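Local coordinates for protein 7,8-dihydro-6-hydroxymethylpterin pyrophosphokinase-dihydropteroate synthase (Plasmodium falciparum, PDB 6JWS) that probably catalyses two consecutive steps of folate biosynthesis, ATP-dependent pyrophosphorylation of 6-hydroxymethyl-7,8-dihydropterin and condensation of the product with 4-aminobenzoate to give 7,8-dihydropteroate, at residues L20-N25 with I207-L212; G117-S122 with F213-T218; V498-D503 with S525-H530. The protein carries 1 engineered substitution. All coordinates share one frame; numbering follows the deposited sequence.

Interaction 1: L20-N25 with I207-L212; sequences LNLGTN and IDIDIL. With MG (magnesium ion), chain K; ATP (adenosine-5'-triphosphate), chain J.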
loop_
_atom_site.group_PDB
_atom_site.type_symbol
_atom_site.label_atom_id
_atom_site.label_comp_id
_atom_site.label_asym_id
_atom_site.label_seq_id
_atom_site.Cartn_x
_atom_site.Cartn_y
_atom_site.Cartn_z
ATOM N N LEU B 20 9.584 29.481 26.056
ATOM C CA LEU B 20 8.486 30.298 25.568
ATOM C C LEU B 20 7.533 29.494 24.684
ATOM O O LEU B 20 7.933 28.519 24.042
ATOM C CB LEU B 20 9.028 31.492 24.771
ATOM C CG LEU B 20 10.069 32.379 25.452
ATOM C CD1 LEU B 20 10.388 33.563 24.552
ATOM C CD2 LEU B 20 9.586 32.870 26.818
ATOM N N ASN B 21 6.273 29.961 24.657
ATOM C CA ASN B 21 5.264 29.567 23.692
ATOM C C ASN B 21 4.950 30.753 22.777
ATOM O O ASN B 21 4.764 31.872 23.247
ATOM C CB ASN B 21 4.004 29.017 24.365
ATOM C CG ASN B 21 3.107 28.313 23.365
ATOM O OD1 ASN B 21 3.343 27.162 23.018
ATOM N ND2 ASN B 21 2.099 28.993 22.847
ATOM N N LEU B 22 4.908 30.498 21.460
ATOM C CA LEU B 22 4.567 31.481 20.443
ATOM C C LEU B 22 3.343 30.959 19.694
ATOM O O LEU B 22 3.403 29.880 19.120
ATOM C CB LEU B 22 5.734 31.614 19.452
ATOM C CG LEU B 22 6.969 32.426 19.856
ATOM C CD1 LEU B 22 7.508 32.048 21.226
ATOM C CD2 LEU B 22 8.065 32.262 18.814
ATOM N N GLY B 23 2.246 31.732 19.688
ATOM C CA GLY B 23 0.991 31.283 19.100
ATOM C C GLY B 23 0.374 32.350 18.204
ATOM O O GLY B 23 0.549 33.534 18.447
ATOM N N THR B 24 -0.307 31.924 17.139
ATOM C CA THR B 24 -1.082 32.829 16.310
ATOM C C THR B 24 -2.307 32.087 15.794
ATOM O O THR B 24 -2.290 30.865 15.727
ATOM C CB THR B 24 -0.257 33.419 15.161
ATOM O OG1 THR B 24 -1.192 34.195 14.408
ATOM C CG2 THR B 24 0.358 32.381 14.248
ATOM N N ASN B 25 -3.348 32.838 15.418
ATOM C CA ASN B 25 -4.581 32.279 14.881
ATOM C C ASN B 25 -4.618 32.441 13.364
ATOM O O ASN B 25 -5.493 31.894 12.701
ATOM C CB ASN B 25 -5.815 32.944 15.496
ATOM C CG ASN B 25 -5.881 32.771 16.998
ATOM O OD1 ASN B 25 -5.774 33.744 17.745
ATOM N ND2 ASN B 25 -6.039 31.537 17.450
ATOM N N ILE B 207 -0.383 37.652 17.625
ATOM C CA ILE B 207 0.718 36.937 18.254
ATOM C C ILE B 207 0.505 36.937 19.767
ATOM O O ILE B 207 0.059 37.927 20.342
ATOM C CB ILE B 207 2.099 37.498 17.839
ATOM C CG1 ILE B 207 3.250 36.803 18.572
ATOM C CG2 ILE B 207 2.171 39.008 18.027
ATOM C CD1 ILE B 207 3.754 35.549 17.904
ATOM N N ASP B 208 0.817 35.799 20.393
ATOM C CA ASP B 208 0.716 35.587 21.825
ATOM C C ASP B 208 1.988 34.860 22.247
ATOM O O ASP B 208 2.214 33.737 21.820
ATOM C CB ASP B 208 -0.575 34.826 22.175
ATOM C CG ASP B 208 -0.838 34.630 23.665
ATOM O OD1 ASP B 208 -0.247 35.363 24.460
ATOM O OD2 ASP B 208 -1.656 33.735 24.030
ATOM N N ILE B 209 2.829 35.531 23.043
ATOM C CA ILE B 209 4.077 34.967 23.524
ATOM C C ILE B 209 4.005 34.804 25.041
ATOM O O ILE B 209 3.939 35.795 25.761
ATOM C CB ILE B 209 5.268 35.853 23.109
ATOM C CG1 ILE B 209 5.282 36.142 21.603
ATOM C CG2 ILE B 209 6.575 35.250 23.602
ATOM C CD1 ILE B 209 6.345 37.133 21.164
ATOM N N ASP B 210 4.072 33.550 25.508
ATOM C CA ASP B 210 3.902 33.195 26.908
ATOM C C ASP B 210 5.234 32.719 27.447
ATOM O O ASP B 210 6.044 32.225 26.677
ATOM C CB ASP B 210 2.901 32.054 27.080
ATOM C CG ASP B 210 1.495 32.474 26.704
ATOM O OD1 ASP B 210 1.156 33.637 26.976
ATOM O OD2 ASP B 210 0.756 31.644 26.132
ATOM N N ILE B 211 5.449 32.877 28.758
ATOM C CA ILE B 211 6.629 32.289 29.363
ATOM C C ILE B 211 6.181 31.013 30.052
ATOM O O ILE B 211 5.314 31.070 30.908
ATOM C CB ILE B 211 7.317 33.241 30.355
ATOM C CG1 ILE B 211 7.567 34.625 29.746
ATOM C CG2 ILE B 211 8.594 32.607 30.895
ATOM C CD1 ILE B 211 8.241 35.587 30.706
ATOM N N LEU B 212 6.744 29.874 29.651
ATOM C CA LEU B 212 6.300 28.614 30.215
ATOM C C LEU B 212 7.169 28.284 31.419
ATOM O O LEU B 212 6.686 27.821 32.439
ATOM C CB LEU B 212 6.368 27.515 29.147
ATOM C CG LEU B 212 5.496 27.726 27.904
ATOM C CD1 LEU B 212 5.838 26.699 26.821
ATOM C CD2 LEU B 212 4.007 27.680 28.243
HETATM MG MG MG K . -0.990 34.350 26.537
HETATM P PG ATP J . -2.081 33.677 29.389
HETATM O O1G ATP J . -2.574 32.442 28.655
HETATM O O2G ATP J . -2.092 33.508 30.899
HETATM O O3G ATP J . -0.735 34.140 28.869
HETATM P PB ATP J . -4.324 35.096 27.980
HETATM O O1B ATP J . -5.288 36.086 28.534
HETATM O O2B ATP J . -4.833 33.797 27.436
HETATM O O3B ATP J . -3.175 34.843 29.073
HETATM P PA ATP J . -2.367 36.953 26.840
HETATM O O1A ATP J . -1.024 36.309 26.684
HETATM O O2A ATP J . -2.753 38.027 25.875
HETATM O O3A ATP J . -3.487 35.808 26.820
HETATM O "O5'" ATP J . -2.528 37.509 28.339
HETATM C "C5'" ATP J . -1.444 37.277 29.276
HETATM C "C4'" ATP J . -1.889 37.669 30.661
HETATM O "O4'" ATP J . -1.539 36.626 31.609
HETATM C "C3'" ATP J . -1.253 38.953 31.204
HETATM O "O3'" ATP J . -2.212 39.636 32.002
HETATM C "C2'" ATP J . -0.037 38.415 31.964
HETATM O "O2'" ATP J . 0.396 39.206 33.047
HETATM C "C1'" ATP J . -0.575 37.106 32.525
HETATM N N9 ATP J . 0.465 36.095 32.718
HETATM C C8 ATP J . 0.694 35.387 33.869
HETATM N N7 ATP J . 1.694 34.544 33.754
HETATM C C5 ATP J . 2.124 34.691 32.442
HETATM C C6 ATP J . 3.142 34.056 31.705
HETATM N N6 ATP J . 3.936 33.125 32.219
HETATM N N1 ATP J . 3.314 34.438 30.414
HETATM C C2 ATP J . 2.509 35.385 29.909
HETATM N N3 ATP J . 1.519 36.044 30.510
HETATM C C4 ATP J . 1.377 35.648 31.792
HETATM O O HOH W 1 1.416 31.853 23.544
HETATM O O HOH W 2 -1.810 32.245 26.182
#
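Leu20 and Leu22 pack beside Ile209 and Ile211 on the apolar face of two antiparallel strands. Leu22 and Ile209 point the same way, and Leu22 CD1 lies 4.1 Å from Ile209 CG2. Leu20 CD2 reaches Ile211 CG1 at 4.0 Å. The backbones are tightly joined. Asn21 and Asp210 form one hydrogen-bonded pair, with Asp210 N to Asn21 O at 2.9 Å. Gly23 and Asp208 form the next, with bonds in both directions.

The other face is polar, with two ordered waters and Asp208 partly exposed. It carries Asn21 together with Asp208 and Asp210, and these two aspartates form an Asp-x-Asp pair on the magnesium ion. Asp208 grips the metal with both oxygens, OD1 at 2.4 Å and OD2 at 2.7 Å, and Asp210 with OD1 at 2.3 Å. CG of Asp208 is anti to the backbone N (chi1 -176°), that of Asp210 to the carbonyl carbon (chi1 -67°). Both carboxylates still converge on one ion, which also holds ATP O3G and O1A and water 2. Asn21 ND2 donates to water 1 at 3.0 Å. On the outer edge of 208-212, Ile211 N gives ATP N1 a nearly straight bond of 3.1 Å (176°), and the adenine N6 donates back to Ile211 O.

Strand 16-24 runs between 208-214 and 163-172 in the HPPK sheet. Helix 177-190 packs on Ile209 and Ile211, and helix 30-44 on Leu22.

Interaction 2: G117-S122 with F213-T218; sequences GKVDNS and FFNDFT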
loop_
_atom_site.group_PDB
_atom_site.type_symbol
_atom_site.label_atom_id
_atom_site.label_comp_id
_atom_site.label_asym_id
_atom_site.label_seq_id
_atom_site.Cartn_x
_atom_site.Cartn_y
_atom_site.Cartn_z
ATOM N N GLY B 117 20.109 21.303 38.421
ATOM C CA GLY B 117 21.346 21.744 39.044
ATOM C C GLY B 117 21.142 23.059 39.787
ATOM O O GLY B 117 20.234 23.823 39.453
ATOM N N LYS B 118 21.984 23.299 40.802
ATOM C CA LYS B 118 21.856 24.503 41.607
ATOM C C LYS B 118 22.004 25.721 40.697
ATOM O O LYS B 118 22.921 25.799 39.890
ATOM C CB LYS B 118 22.820 24.486 42.802
ATOM C CG LYS B 118 23.004 25.808 43.547
ATOM C CD LYS B 118 21.903 26.134 44.543
ATOM C CE LYS B 118 21.988 27.542 45.097
ATOM N NZ LYS B 118 20.679 28.006 45.621
ATOM N N VAL B 119 21.044 26.635 40.816
ATOM C CA VAL B 119 21.038 27.913 40.130
ATOM C C VAL B 119 20.847 28.979 41.210
ATOM O O VAL B 119 20.343 28.673 42.291
ATOM C CB VAL B 119 19.906 27.931 39.079
ATOM C CG1 VAL B 119 19.426 29.331 38.728
ATOM C CG2 VAL B 119 20.281 27.167 37.822
ATOM N N ASP B 120 21.248 30.223 40.914
ATOM C CA ASP B 120 21.032 31.339 41.825
ATOM C C ASP B 120 19.552 31.425 42.214
ATOM O O ASP B 120 18.672 31.073 41.427
ATOM C CB ASP B 120 21.591 32.652 41.261
ATOM C CG ASP B 120 23.111 32.741 41.265
ATOM O OD1 ASP B 120 23.761 31.862 41.875
ATOM O OD2 ASP B 120 23.641 33.687 40.649
ATOM N N ASN B 121 19.293 31.894 43.445
ATOM C CA ASN B 121 17.942 32.031 43.973
ATOM C C ASN B 121 17.183 33.083 43.168
ATOM O O ASN B 121 17.785 34.010 42.635
ATOM C CB ASN B 121 17.942 32.330 45.475
ATOM C CG ASN B 121 18.465 31.174 46.302
ATOM O OD1 ASN B 121 18.085 30.020 46.095
ATOM N ND2 ASN B 121 19.336 31.475 47.248
ATOM N N SER B 122 15.859 32.910 43.071
ATOM C CA SER B 122 15.008 33.826 42.325
ATOM C C SER B 122 15.064 35.216 42.955
ATOM O O SER B 122 14.992 35.345 44.176
ATOM C CB SER B 122 13.594 33.315 42.266
ATOM O OG SER B 122 12.774 34.200 41.509
ATOM N N PHE B 213 8.476 28.478 31.278
ATOM C CA PHE B 213 9.377 28.171 32.365
ATOM C C PHE B 213 10.444 29.251 32.410
ATOM O O PHE B 213 10.730 29.890 31.402
ATOM C CB PHE B 213 10.048 26.813 32.160
ATOM C CG PHE B 213 9.139 25.613 32.237
ATOM C CD1 PHE B 213 8.596 25.208 33.450
ATOM C CD2 PHE B 213 8.847 24.868 31.096
ATOM C CE1 PHE B 213 7.773 24.087 33.520
ATOM C CE2 PHE B 213 8.029 23.750 31.169
ATOM C CZ PHE B 213 7.489 23.360 32.381
ATOM N N PHE B 214 11.021 29.433 33.593
ATOM C CA PHE B 214 12.142 30.341 33.779
ATOM C C PHE B 214 12.993 29.765 34.903
ATOM O O PHE B 214 12.601 29.793 36.070
ATOM C CB PHE B 214 11.638 31.757 34.076
ATOM C CG PHE B 214 12.676 32.839 33.921
ATOM C CD1 PHE B 214 13.792 32.884 34.743
ATOM C CD2 PHE B 214 12.521 33.827 32.963
ATOM C CE1 PHE B 214 14.745 33.879 34.587
ATOM C CE2 PHE B 214 13.472 34.825 32.817
ATOM C CZ PHE B 214 14.576 34.851 33.634
ATOM N N ASN B 215 14.135 29.197 34.526
ATOM C CA ASN B 215 14.917 28.422 35.465
ATOM C C ASN B 215 13.971 27.447 36.161
ATOM O O ASN B 215 12.988 27.004 35.553
ATOM C CB ASN B 215 15.763 29.330 36.363
ATOM C CG ASN B 215 16.783 30.120 35.565
ATOM O OD1 ASN B 215 17.180 29.712 34.468
ATOM N ND2 ASN B 215 17.199 31.265 36.089
ATOM N N ASP B 216 14.270 27.149 37.433
ATOM C CA ASP B 216 13.481 26.222 38.228
ATOM C C ASP B 216 12.510 26.986 39.131
ATOM O O ASP B 216 12.033 26.437 40.118
ATOM C CB ASP B 216 14.398 25.329 39.063
ATOM C CG ASP B 216 15.251 26.129 40.039
ATOM O OD1 ASP B 216 15.196 27.380 39.995
ATOM O OD2 ASP B 216 15.952 25.499 40.847
ATOM N N PHE B 217 12.210 28.243 38.787
ATOM C CA PHE B 217 11.415 29.105 39.654
ATOM C C PHE B 217 9.957 28.645 39.696
ATOM O O PHE B 217 9.410 28.167 38.698
ATOM C CB PHE B 217 11.439 30.565 39.184
ATOM C CG PHE B 217 12.787 31.246 39.160
ATOM C CD1 PHE B 217 13.893 30.681 39.776
ATOM C CD2 PHE B 217 12.938 32.477 38.540
ATOM C CE1 PHE B 217 15.133 31.301 39.727
ATOM C CE2 PHE B 217 14.178 33.101 38.495
ATOM C CZ PHE B 217 15.271 32.512 39.091
ATOM N N THR B 218 9.333 28.846 40.861
ATOM C CA THR B 218 7.901 28.691 41.048
ATOM C C THR B 218 7.350 30.016 41.570
ATOM O O THR B 218 7.574 30.364 42.727
ATOM C CB THR B 218 7.611 27.587 42.071
ATOM O OG1 THR B 218 8.342 26.405 41.751
ATOM C CG2 THR B 218 6.136 27.269 42.191
#
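Asn215 is the first residue of 213-218 to touch the loop 117-122, just beyond the strand end at Phe214. Its side chain crosses that of Val119 at about a right angle. Val119 CG1 lies 4.0 Å from Asn215 ND2, so the touch is a methyl against an amide. The amide is tied elsewhere: ND2 donates to Asn16 OD1, and OD1 accepts from Ile17 N. Both partners lie at the start of the neighbouring strand 16-24.

Asn215, with a positive phi of 49°, is the first central residue of a type II' beta turn from Phe214 to Phe217. Asp216 is the second. The turn is closed by Phe217 N to Phe214 O at 3.2 Å. It takes the chain off strand 208-214, at one side of the antiparallel HPPK sheet.

Phe217 then carries most of the contact. Its ring is sandwiched. Asn215 CB lies over one face, 3.9 Å above the plane and displaced toward the rim. Ser122 CB sits over the centre of the opposite face in a CH-pi contact, 3.5 Å from the ring centroid and 7° off the normal. Ser122 OG lies above the same face, 3.4 Å from Phe217 CD2. The hydroxyl is hydrogen-bonded to Leu124 O. Asp120 O approaches the ring edge in plane, 3.9 Å from Phe217 CE1. At Thr218 the backbone N is hydrogen-bonded to Glu126 OE2, a few residues beyond Ser122.

Interaction 3: V498-D503 with S525-H530; sequences VDILND and SVVLMH. With PT1 (pteroic acid), chain I; ACT (acetate ion), chain M.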
loop_
_atom_site.group_PDB
_atom_site.type_symbol
_atom_site.label_atom_id
_atom_site.label_comp_id
_atom_site.label_asym_id
_atom_site.label_seq_id
_atom_site.Cartn_x
_atom_site.Cartn_y
_atom_site.Cartn_z
ATOM N N VAL B 498 18.046 30.702 -4.035
ATOM C CA VAL B 498 17.699 29.391 -3.505
ATOM C C VAL B 498 16.859 29.532 -2.237
ATOM O O VAL B 498 16.945 30.550 -1.548
ATOM C CB VAL B 498 18.935 28.495 -3.256
ATOM C CG1 VAL B 498 19.721 28.245 -4.532
ATOM C CG2 VAL B 498 19.845 29.035 -2.156
ATOM N N ASP B 499 16.098 28.469 -1.926
ATOM C CA ASP B 499 15.336 28.340 -0.697
ATOM C C ASP B 499 15.921 27.305 0.270
ATOM O O ASP B 499 15.773 27.461 1.471
ATOM C CB ASP B 499 13.903 27.940 -1.029
ATOM C CG ASP B 499 13.317 28.931 -2.003
ATOM O OD1 ASP B 499 13.233 30.127 -1.607
ATOM O OD2 ASP B 499 13.018 28.513 -3.165
ATOM N N ILE B 500 16.513 26.218 -0.235
ATOM C CA ILE B 500 16.803 25.061 0.603
ATOM C C ILE B 500 18.262 24.655 0.403
ATOM O O ILE B 500 18.709 24.556 -0.734
ATOM C CB ILE B 500 15.856 23.878 0.264
ATOM C CG1 ILE B 500 14.412 24.155 0.692
ATOM C CG2 ILE B 500 16.372 22.570 0.880
ATOM C CD1 ILE B 500 13.395 23.150 0.192
ATOM N N LEU B 501 18.992 24.445 1.507
ATOM C CA LEU B 501 20.275 23.763 1.442
ATOM C C LEU B 501 20.050 22.244 1.462
ATOM O O LEU B 501 19.426 21.694 2.369
ATOM C CB LEU B 501 21.179 24.231 2.593
ATOM C CG LEU B 501 22.501 23.461 2.775
ATOM C CD1 LEU B 501 23.419 23.619 1.561
ATOM C CD2 LEU B 501 23.242 23.927 4.019
ATOM N N ASN B 502 20.588 21.566 0.450
ATOM C CA ASN B 502 20.644 20.118 0.417
ATOM C C ASN B 502 22.095 19.689 0.642
ATOM O O ASN B 502 22.894 19.697 -0.290
ATOM C CB ASN B 502 20.102 19.600 -0.919
ATOM C CG ASN B 502 20.252 18.106 -1.064
ATOM O OD1 ASN B 502 20.448 17.414 -0.067
ATOM N ND2 ASN B 502 20.206 17.603 -2.294
ATOM N N ASP B 503 22.431 19.310 1.887
ATOM C CA ASP B 503 23.818 19.079 2.278
ATOM C C ASP B 503 24.044 17.582 2.527
ATOM O O ASP B 503 23.682 17.048 3.575
ATOM C CB ASP B 503 24.186 19.962 3.475
ATOM C CG ASP B 503 25.670 19.979 3.831
ATOM O OD1 ASP B 503 26.329 18.881 3.823
ATOM O OD2 ASP B 503 26.182 21.099 4.083
ATOM N N SER B 525 15.507 26.366 4.967
ATOM C CA SER B 525 15.362 24.963 5.300
ATOM C C SER B 525 16.568 24.186 4.803
ATOM O O SER B 525 17.316 24.655 3.947
ATOM C CB SER B 525 14.100 24.443 4.717
ATOM O OG SER B 525 13.020 25.031 5.407
ATOM N N VAL B 526 16.712 22.960 5.309
ATOM C CA VAL B 526 17.931 22.215 5.075
ATOM C C VAL B 526 17.615 20.726 5.078
ATOM O O VAL B 526 16.871 20.256 5.946
ATOM C CB VAL B 526 19.015 22.572 6.109
ATOM C CG1 VAL B 526 18.522 22.494 7.558
ATOM C CG2 VAL B 526 20.288 21.754 5.887
ATOM N N VAL B 527 18.208 20.012 4.106
ATOM C CA VAL B 527 18.178 18.567 4.081
ATOM C C VAL B 527 19.505 18.058 4.662
ATOM O O VAL B 527 20.576 18.467 4.223
ATOM C CB VAL B 527 17.920 18.055 2.646
ATOM C CG1 VAL B 527 17.754 16.533 2.590
ATOM C CG2 VAL B 527 16.713 18.751 1.995
ATOM N N LEU B 528 19.427 17.168 5.664
ATOM C CA LEU B 528 20.605 16.498 6.182
ATOM C C LEU B 528 20.601 15.050 5.710
ATOM O O LEU B 528 19.642 14.300 5.954
ATOM C CB LEU B 528 20.602 16.549 7.713
ATOM C CG LEU B 528 20.467 17.935 8.345
ATOM C CD1 LEU B 528 20.238 17.792 9.853
ATOM C CD2 LEU B 528 21.694 18.807 8.039
ATOM N N MET B 529 21.701 14.649 5.075
ATOM C CA MET B 529 21.776 13.294 4.557
ATOM C C MET B 529 22.911 12.529 5.247
ATOM O O MET B 529 23.942 13.118 5.561
ATOM C CB MET B 529 22.007 13.314 3.041
ATOM C CG MET B 529 21.691 12.001 2.363
ATOM S SD MET B 529 22.416 11.915 0.701
ATOM C CE MET B 529 24.081 11.399 1.136
ATOM N N HIS B 530 22.723 11.220 5.441
ATOM C CA HIS B 530 23.770 10.314 5.895
ATOM C C HIS B 530 24.568 9.737 4.723
ATOM O O HIS B 530 24.006 9.170 3.786
ATOM C CB HIS B 530 23.183 9.128 6.668
ATOM C CG HIS B 530 24.245 8.162 7.085
ATOM N ND1 HIS B 530 24.620 7.088 6.297
ATOM C CD2 HIS B 530 25.030 8.116 8.192
ATOM C CE1 HIS B 530 25.588 6.416 6.886
ATOM N NE2 HIS B 530 25.874 7.038 8.044
HETATM C C2 PT1 I . 20.290 11.761 -2.401
HETATM C C3 PT1 I . 21.194 12.268 -3.433
HETATM C C5 PT1 I . 21.508 13.700 -3.379
HETATM N N6 PT1 I . 21.726 11.488 -4.405
HETATM C C7 PT1 I . 20.136 13.916 -1.426
HETATM N N9 PT1 I . 20.958 14.454 -2.385
HETATM C C10 PT1 I . 22.581 12.035 -5.310
HETATM N N11 PT1 I . 19.608 14.703 -0.419
HETATM C C12 PT1 I . 22.904 13.385 -5.243
HETATM C C21 PT1 I . 24.011 4.673 -6.772
HETATM O O22 PT1 I . 23.648 4.249 -7.903
HETATM O O1 PT1 I . 19.965 10.462 -2.386
HETATM N N4 PT1 I . 19.802 12.598 -1.460
HETATM N N8 PT1 I . 22.355 14.184 -4.303
HETATM C C13 PT1 I . 23.198 11.141 -6.352
HETATM N N14 PT1 I . 24.184 10.250 -5.683
HETATM C C15 PT1 I . 24.160 8.919 -5.929
HETATM C C16 PT1 I . 24.547 8.006 -4.925
HETATM C C17 PT1 I . 23.745 8.468 -7.225
HETATM C C18 PT1 I . 24.500 6.619 -5.208
HETATM C C19 PT1 I . 23.722 7.078 -7.498
HETATM C C20 PT1 I . 24.079 6.156 -6.483
HETATM O O23 PT1 I . 24.312 3.863 -5.879
HETATM C C ACT M . 27.484 5.746 10.952
HETATM O O ACT M . 27.834 6.019 9.765
HETATM O OXT ACT M . 27.907 4.776 11.606
HETATM C CH3 ACT M . 26.418 6.615 11.624
HETATM O O HOH W 3 13.630 27.543 2.958
#
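The flat carboxamide of Asn502 crosses Val527 obliquely, with OD1 3.8 Å from Val527 CB, and its tip meets the pterin of pteroic acid. The strands are parallel neighbours in the TIM barrel of the dihydropteroate synthase domain. Pterin N11 donates to Asn502 OD1 at 2.9 Å (171°), and Asn502 ND2 donates to pterin N9 at 3.2 Å. The amide reads a donor and an acceptor side by side. Met529 SD stands over a face of the pterin, 3.5 Å from N4. At the His530 ring an acetate oxygen lies in plane at the edge, hydrogen-bonded to NE2, which is the donor; this acetate probably came from the crystallisation liquor. The His530 ring packs edge-to-face with Tyr554.

The backbones are joined by Leu501 N to Ser525 O, a short Val527 N to Leu501 O bond of 2.7 Å, and Asp503 N to Val527 O. Met529 N to Asp503 O is weak.

Side chains alternate between two faces. Ile500, Asn502 and Val527 share the pterin side, where Ile500 CG2 lies 4.0 Å from Val527 CG2. Leu501 and Val526 lie side by side on the other, and Leu501 touches Phe489 of helix 486-494. CG of Asn502 is anti to the backbone N (chi1 175°), which extends the amide toward the ligand. Water 3 bridges the segments, accepting from Ser525 N at 3.0 Å and lying 2.6 Å from Asp499 O.

Interactions 1 and 2 belong to the HPPK half and share strand 208-214. Their segments follow one another in sequence, yet their centres lie 21 Å apart. Interaction 3 is in the barrel half, about 28 Å from interaction 1 between centres. Interactions 1 and 3 are buried strand pairs, antiparallel in one and parallel in the other. Each turns one face to a ligand, but the first uses carboxylates on a metal and a strand edge on the adenine, and the third an amide on a pterin. Interaction 2 is only partly buried. It has no hydrogen bond between its segments and relies on an aromatic ring held against a loop.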